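Local coordinates for Sodium/calcium exchanger membrane region domain-containing protein (Archaeoglobus fulgidus, PDB 4KPP) that counter-transports protons and calcium ions across the membrane and belongs to the sodium/calcium exchanger family, at residues Gly230-Ala235 against Ile240-Ala245. Residues are numbered along the deposited sequence; the frame is centred on the assembly and turned at random.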
loop_
_atom_site.group_PDB
_atom_site.type_symbol
_atom_site.label_atom_id
_atom_site.label_comp_id
_atom_site.label_asym_id
_atom_site.label_seq_id
_atom_site.Cartn_x
_atom_site.Cartn_y
_atom_site.Cartn_z
ATOM N N GLY A 230 5.536 19.873 4.682
ATOM C CA GLY A 230 5.016 20.777 3.674
ATOM C C GLY A 230 3.508 20.662 3.583
ATOM O O GLY A 230 2.800 21.669 3.523
ATOM N N LEU A 231 3.017 19.426 3.571
ATOM C CA LEU A 231 1.581 19.162 3.564
ATOM C C LEU A 231 0.906 19.771 4.783
ATOM O O LEU A 231 -0.087 20.485 4.655
ATOM C CB LEU A 231 1.311 17.659 3.534
ATOM C CG LEU A 231 0.732 17.088 2.240
ATOM C CD1 LEU A 231 0.461 15.601 2.396
ATOM C CD2 LEU A 231 -0.533 17.830 1.834
ATOM N N LEU A 232 1.451 19.481 5.962
ATOM C CA LEU A 232 0.901 19.995 7.215
ATOM C C LEU A 232 0.892 21.516 7.253
ATOM O O LEU A 232 -0.062 22.122 7.737
ATOM C CB LEU A 232 1.675 19.450 8.420
ATOM C CG LEU A 232 1.480 17.974 8.770
ATOM C CD1 LEU A 232 2.364 17.577 9.945
ATOM C CD2 LEU A 232 0.017 17.689 9.076
ATOM N N GLU A 233 1.956 22.126 6.740
ATOM C CA GLU A 233 2.055 23.579 6.698
ATOM C C GLU A 233 1.023 24.173 5.746
ATOM O O GLU A 233 0.320 25.120 6.095
ATOM C CB GLU A 233 3.462 24.007 6.283
ATOM C CG GLU A 233 4.262 24.674 7.388
ATOM C CD GLU A 233 3.749 26.056 7.731
ATOM O OE1 GLU A 233 2.722 26.160 8.436
ATOM O OE2 GLU A 233 4.379 27.041 7.294
ATOM N N THR A 234 0.941 23.606 4.547
ATOM C CA THR A 234 -0.015 24.052 3.540
ATOM C C THR A 234 -1.448 24.011 4.064
ATOM O O THR A 234 -2.217 24.951 3.866
ATOM C CB THR A 234 0.093 23.204 2.247
ATOM O OG1 THR A 234 1.374 23.416 1.642
ATOM C CG2 THR A 234 -0.987 23.587 1.254
ATOM N N ALA A 235 -1.795 22.924 4.747
ATOM C CA ALA A 235 -3.140 22.757 5.293
ATOM C C ALA A 235 -3.451 23.778 6.388
ATOM O O ALA A 235 -4.600 24.189 6.554
ATOM C CB ALA A 235 -3.333 21.336 5.812
ATOM N N ILE A 240 -7.994 24.166 5.725
ATOM C CA ILE A 240 -8.219 22.724 5.711
ATOM C C ILE A 240 -7.672 21.986 6.936
ATOM O O ILE A 240 -6.539 22.213 7.365
ATOM C CB ILE A 240 -7.674 22.087 4.405
ATOM C CG1 ILE A 240 -7.318 20.612 4.620
ATOM C CG2 ILE A 240 -6.479 22.876 3.889
ATOM C CD1 ILE A 240 -7.922 19.674 3.586
ATOM N N ASP A 241 -8.504 21.113 7.497
ATOM C CA ASP A 241 -8.118 20.260 8.614
ATOM C C ASP A 241 -6.926 19.373 8.255
ATOM O O ASP A 241 -6.895 18.752 7.193
ATOM C CB ASP A 241 -9.309 19.400 9.049
ATOM C CG ASP A 241 -8.952 18.395 10.132
ATOM O OD1 ASP A 241 -7.953 18.599 10.855
ATOM O OD2 ASP A 241 -9.685 17.395 10.266
ATOM N N GLU A 242 -5.957 19.310 9.161
ATOM C CA GLU A 242 -4.727 18.559 8.933
ATOM C C GLU A 242 -4.960 17.057 8.780
ATOM O O GLU A 242 -4.180 16.367 8.123
ATOM C CB GLU A 242 -3.731 18.820 10.065
ATOM C CG GLU A 242 -3.219 20.248 10.130
ATOM C CD GLU A 242 -2.510 20.548 11.434
ATOM O OE1 GLU A 242 -3.161 20.454 12.496
ATOM O OE2 GLU A 242 -1.304 20.875 11.403
ATOM N N PHE A 243 -6.029 16.553 9.388
ATOM C CA PHE A 243 -6.340 15.130 9.310
ATOM C C PHE A 243 -6.703 14.711 7.897
ATOM O O PHE A 243 -6.444 13.579 7.496
ATOM C CB PHE A 243 -7.463 14.752 10.277
ATOM C CG PHE A 243 -6.985 14.471 11.668
ATOM C CD1 PHE A 243 -6.333 13.283 11.961
ATOM C CD2 PHE A 243 -7.182 15.392 12.684
ATOM C CE1 PHE A 243 -5.883 13.017 13.244
ATOM C CE2 PHE A 243 -6.737 15.135 13.970
ATOM C CZ PHE A 243 -6.086 13.944 14.252
ATOM N N LEU A 244 -7.298 15.626 7.140
ATOM C CA LEU A 244 -7.659 15.340 5.759
ATOM C C LEU A 244 -6.407 15.201 4.892
ATOM O O LEU A 244 -6.355 14.366 3.988
ATOM C CB LEU A 244 -8.579 16.430 5.211
ATOM C CG LEU A 244 -9.896 16.648 5.965
ATOM C CD1 LEU A 244 -10.693 17.781 5.336
ATOM C CD2 LEU A 244 -10.728 15.368 6.021
ATOM N N ALA A 245 -5.399 16.017 5.178
ATOM C CA ALA A 245 -4.138 15.966 4.447
ATOM C C ALA A 245 -3.362 14.695 4.791
ATOM O O ALA A 245 -2.890 13.985 3.907
ATOM C CB ALA A 245 -3.299 17.205 4.747
#
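Ala-235, in the last turns of helix 224-237, faces the start of helix 242-267 across a tight interhelical turn. The CA atoms of Ala-235 and Ile-240 are 5.1 Å apart, and those of Leu-231 and Ala-245, one turn deeper, 6.6 Å apart. Apolar contacts carry much of the interface. Asp-241 occupies the N-cap of the second helix: its OD1 accepts a nearly straight bond from Phe-243 N (3.2 Å, 174° at the hydrogen), which arrives from above the carboxylate plane.

The methyl of Ala-235 is directed at the other segment and lies among Ile-240, Glu-242 and Ala-245. Its CB meets CG2 of Ile-240 at 4.0 Å and CB of Ala-245 at 4.3 Å, and the small size of the two alanines is consistent with close approach here. The side chain of Ile-240 is poorly ordered; as modelled, its CG2 branch lies against the Ala-235 backbone, 3.5 Å from Ala-235 O. The two segments form a short helical hairpin within the second of the two sodium/calcium exchanger family regions of the chain, linking successive helices of the membrane bundle far from the calcium site.

Deeper in the hairpin, Leu-231 straddles the backbone and side chain of Ala-245, with CD2 4.1 Å from Ala-245 CB and CD1 near the carbonyl oxygen; beyond them its side chain also touches Ile-249 and Ala-250. On another flank, Leu-232 and Glu-242 cross at about a right angle, CD2 of the leucine packing 4.0 Å from CB of the glutamate. With CG beside its backbone N (chi1 -66°) and the chain extended beyond, Glu-242 carries its carboxylate past Leu-232 to a salt bridge between OE2 and Arg-236 NH1, while Tyr-99 of helix 96-127 touches both side chains.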